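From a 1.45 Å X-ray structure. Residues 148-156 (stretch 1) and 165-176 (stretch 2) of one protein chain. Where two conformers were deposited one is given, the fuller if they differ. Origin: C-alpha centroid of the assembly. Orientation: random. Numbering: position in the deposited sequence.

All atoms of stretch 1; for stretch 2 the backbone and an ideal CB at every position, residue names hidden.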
# COMPACT_ATOMS: atom_id res chain seq x y z
N GLY A 148 -3.06 0.92 15.36
CA GLY A 148 -3.64 1.13 16.68
C GLY A 148 -5.01 1.75 16.61
O GLY A 148 -5.38 2.58 17.45
N MET A 149 -5.80 1.36 15.63
CA MET A 149 -7.15 1.91 15.50
C MET A 149 -8.04 1.67 16.74
O MET A 149 -8.91 2.51 17.03
CB MET A 149 -7.81 1.32 14.27
CG MET A 149 -7.24 1.85 12.94
SD MET A 149 -7.59 3.56 12.58
CE MET A 149 -9.32 3.38 12.18
N SER A 150 -7.80 0.57 17.45
CA SER A 150 -8.59 0.36 18.66
C SER A 150 -8.21 1.31 19.78
O SER A 150 -9.05 1.43 20.69
CB SER A 150 -8.39 -1.07 19.17
OG SER A 150 -8.98 -2.01 18.27
N HIS A 151 -7.02 1.89 19.83
CA HIS A 151 -6.63 2.97 20.71
C HIS A 151 -7.25 4.30 20.30
O HIS A 151 -7.39 5.19 21.16
CB HIS A 151 -5.11 3.11 20.78
CG HIS A 151 -4.46 1.84 21.22
ND1 HIS A 151 -4.83 1.19 22.38
CD2 HIS A 151 -3.57 1.03 20.60
CE1 HIS A 151 -4.17 0.06 22.47
NE2 HIS A 151 -3.37 -0.04 21.43
N ILE A 152 -7.40 4.52 19.01
CA ILE A 152 -7.90 5.79 18.46
C ILE A 152 -9.39 5.94 18.69
O ILE A 152 -9.88 6.99 19.12
CB ILE A 152 -7.56 5.88 16.97
CG1 ILE A 152 -6.04 5.99 16.77
CG2 ILE A 152 -8.24 7.03 16.25
CD1 ILE A 152 -5.56 5.82 15.34
N ILE A 153 -10.14 4.91 18.35
CA ILE A 153 -11.60 4.94 18.41
C ILE A 153 -12.11 4.50 19.77
O ILE A 153 -11.79 3.41 20.27
CB ILE A 153 -12.23 4.06 17.30
CG1 ILE A 153 -11.81 4.55 15.92
CG2 ILE A 153 -13.74 3.98 17.51
CD1 ILE A 153 -12.21 3.60 14.80
N LYS A 154 -12.82 5.42 20.44
CA LYS A 154 -13.54 5.12 21.70
C LYS A 154 -14.84 4.37 21.44
O LYS A 154 -15.12 3.39 22.11
CB LYS A 154 -13.68 6.37 22.55
CG LYS A 154 -14.48 6.18 23.85
CD LYS A 154 -14.55 7.47 24.66
CE LYS A 154 -15.27 7.15 25.96
NZ LYS A 154 -15.04 8.30 26.88
N SER A 155 -15.65 4.89 20.53
CA SER A 155 -16.89 4.26 20.16
C SER A 155 -17.31 4.55 18.74
O SER A 155 -16.89 5.55 18.15
CB SER A 155 -17.99 4.73 21.10
OG SER A 155 -18.20 6.11 21.05
N ILE A 156 -18.07 3.59 18.21
CA ILE A 156 -18.79 3.70 16.97
C ILE A 156 -20.25 3.43 17.21
O ILE A 156 -20.56 2.37 17.74
CB ILE A 156 -18.25 2.78 15.87
CG1 ILE A 156 -16.74 2.70 15.92
CG2 ILE A 156 -18.85 3.14 14.53
CD1 ILE A 156 -16.18 1.68 14.92
N UNK A 165 -21.66 7.66 14.02
CA UNK A 165 -20.87 8.61 14.83
C UNK A 165 -19.68 7.90 15.46
O UNK A 165 -19.84 6.89 16.14
CB UNK A 165 -21.73 9.25 15.92
N UNK A 166 -18.48 8.40 15.19
CA UNK A 166 -17.25 7.97 15.84
C UNK A 166 -16.89 8.95 16.91
O UNK A 166 -16.99 10.17 16.67
CB UNK A 166 -16.10 7.83 14.84
N UNK A 167 -16.58 8.42 18.08
CA UNK A 167 -15.96 9.25 19.11
C UNK A 167 -14.56 8.72 19.34
O UNK A 167 -14.36 7.50 19.48
CB UNK A 167 -16.77 9.25 20.41
N UNK A 168 -13.62 9.65 19.36
CA UNK A 168 -12.19 9.27 19.50
C UNK A 168 -11.69 9.46 20.91
O UNK A 168 -12.23 10.27 21.68
CB UNK A 168 -11.32 10.09 18.55
N UNK A 169 -10.62 8.74 21.28
CA UNK A 169 -9.99 8.96 22.56
C UNK A 169 -9.16 10.22 22.63
O UNK A 169 -8.80 10.65 23.74
CB UNK A 169 -9.11 7.76 22.91
N UNK A 170 -8.83 10.80 21.48
CA UNK A 170 -8.01 12.00 21.43
C UNK A 170 -8.03 12.45 19.97
O UNK A 170 -8.41 11.69 19.08
CB UNK A 170 -6.59 11.75 21.94
N UNK A 171 -7.71 13.72 19.71
CA UNK A 171 -7.71 14.20 18.33
C UNK A 171 -6.69 13.42 17.49
O UNK A 171 -5.65 13.02 17.98
CB UNK A 171 -7.40 15.70 18.29
N UNK A 172 -7.06 13.16 16.25
CA UNK A 172 -6.31 12.28 15.32
C UNK A 172 -6.37 12.93 13.96
O UNK A 172 -7.27 12.73 13.17
CB UNK A 172 -6.88 10.86 15.28
N UNK A 173 -5.38 13.73 13.60
CA UNK A 173 -5.36 14.50 12.37
C UNK A 173 -5.58 13.63 11.13
O UNK A 173 -6.36 14.04 10.28
CB UNK A 173 -4.03 15.25 12.25
N UNK A 174 -4.94 12.47 11.03
CA UNK A 174 -5.18 11.60 9.85
C UNK A 174 -6.49 10.88 9.78
O UNK A 174 -6.74 10.22 8.77
CB UNK A 174 -4.08 10.54 9.78
N UNK A 175 -7.37 11.00 10.78
CA UNK A 175 -8.52 10.08 10.84
C UNK A 175 -9.41 10.17 9.62
O UNK A 175 -9.82 9.12 9.10
CB UNK A 175 -9.36 10.36 12.09
N UNK A 176 -9.78 11.36 9.14
CA UNK A 176 -10.66 11.46 8.01
C UNK A 176 -10.05 10.78 6.80
O UNK A 176 -10.74 9.98 6.13
CB UNK A 176 -10.98 12.93 7.71

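Position 165 lies on an extended strand. Its CB has nothing of stretch 1 within 5.5 Å, so long, polar or small side chains would suit. It is R165, whose end leads away.

Position 166 pairs with I156 as an antiparallel, non-hydrogen-bonded pair. The CB is on the same sheet face as I156 and 5.2 Å from I153 CG2. This apolar setting suits a large aliphatic or aromatic residue. It is F166. CE1 of F166 lies 3.8 Å from I156 CD1, and I156 CG2 sits over one ring face.

Position 167 is the hydrogen-bonded partner of S155. Its N donates to S155 O (2.9 Å). Its O accepts from S155 N (3.1 Å) and K154 N (2.8 Å), two amides brought to one carbonyl at a bulge. The CB is 3.5 Å from S155 OG, so a small polar or beta-branched residue fits: serine, threonine or valine. It is T167. Water 2 bridges its OG1 and S155 OG (2.9 and 2.8 Å).

Position 168 pairs with I153, but the side chains diverge. CB points sideways, near apolar groups of I152 and I153. Leucine, isoleucine or methionine would suit. It is L168, with CD2 4.2 Å from both I152 CG2 and I153 CG1.

Position 169 leaves the strand, and its N donates to I152 O (2.9 Å). The CB is 3.6 Å from H151 O, an acceptor in the helix, so a short side chain with a donor would suit: asparagine, serine or threonine. It is N169. ND2 of N169 donates to H151 O (2.9 Å) and to water 1 (2.9 Å), which donates to I153 O.

Positions 170 and 171 have no stretch 1 atom near their CB sites, so many residues would do. They are G170 and P171.

Position 172 points toward stretch 1, its CB 4.2 Å from I152 CG2. An aliphatic chain, or a longer one with a polar end, could fit. It is E172, with OE1 3.6 Å from I152 CG1.

Positions 173 and 174, within a type I turn, have no stretch 1 atom near their CB sites. Many residues would do, and phi at both allows proline. They are A173 and P174.

Position 175 closes that turn, its N bonding to 172 O (3.0 Å). CB points sideways, 5.4 Å from I152 CG2, so a large apolar side chain, aromatic or long aliphatic, would suit, reaching the M149, I152 and I153 side chains. It is F175. CE1 of F175 is 3.9 Å from I153 CG1 and 4.1 Å from M149 CE.

Position 176 is out of reach and unconstrained here. It is L176.

Stretch 2 (165-176) RFTLNGPEAPFL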
# COMPACT_ATOMS: atom_id res chain seq x y z
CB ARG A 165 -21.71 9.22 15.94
CG ARG A 165 -20.90 10.15 16.84
CD ARG A 165 -21.79 11.00 17.73
NE ARG A 165 -22.43 12.05 16.91
CZ ARG A 165 -23.49 12.79 17.25
NH1 ARG A 165 -24.16 12.59 18.36
NH2 ARG A 165 -23.94 13.68 16.41
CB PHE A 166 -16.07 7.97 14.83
CG PHE A 166 -16.16 6.97 13.72
CD1 PHE A 166 -15.60 5.69 13.83
CD2 PHE A 166 -16.75 7.34 12.54
CE1 PHE A 166 -15.68 4.79 12.78
CE2 PHE A 166 -16.81 6.47 11.47
CZ PHE A 166 -16.32 5.18 11.62
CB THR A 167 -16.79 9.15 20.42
OG1 THR A 167 -18.14 9.55 20.12
CG2 THR A 167 -16.15 10.04 21.50
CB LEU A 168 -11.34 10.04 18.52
CG LEU A 168 -11.68 10.03 17.06
CD1 LEU A 168 -10.60 10.67 16.21
CD2 LEU A 168 -12.06 8.67 16.53
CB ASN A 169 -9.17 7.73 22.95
CG ASN A 169 -10.03 6.56 23.37
OD1 ASN A 169 -10.91 6.72 24.23
ND2 ASN A 169 -9.78 5.36 22.83
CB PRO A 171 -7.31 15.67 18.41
CG PRO A 171 -6.80 15.84 19.79
CD PRO A 171 -7.26 14.77 20.66
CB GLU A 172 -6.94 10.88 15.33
CG GLU A 172 -6.18 9.84 14.53
CD GLU A 172 -4.85 9.41 15.12
OE1 GLU A 172 -4.72 9.32 16.35
OE2 GLU A 172 -3.99 9.09 14.25
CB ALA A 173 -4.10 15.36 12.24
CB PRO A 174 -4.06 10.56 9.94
CG PRO A 174 -3.09 11.10 10.92
CD PRO A 174 -3.85 11.94 11.88
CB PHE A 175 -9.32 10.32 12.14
CG PHE A 175 -10.35 9.25 12.46
CD1 PHE A 175 -9.97 7.97 12.79
CD2 PHE A 175 -11.71 9.52 12.26
CE1 PHE A 175 -10.96 7.03 13.06
CE2 PHE A 175 -12.70 8.58 12.50
CZ PHE A 175 -12.30 7.33 12.87
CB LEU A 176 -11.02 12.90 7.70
CG LEU A 176 -12.06 13.10 6.60
CD1 LEU A 176 -13.42 12.60 6.96
CD2 LEU A 176 -12.08 14.57 6.22
O HOH W 1 -10.88 2.73 22.91
O HOH W 2 -19.56 7.35 18.98
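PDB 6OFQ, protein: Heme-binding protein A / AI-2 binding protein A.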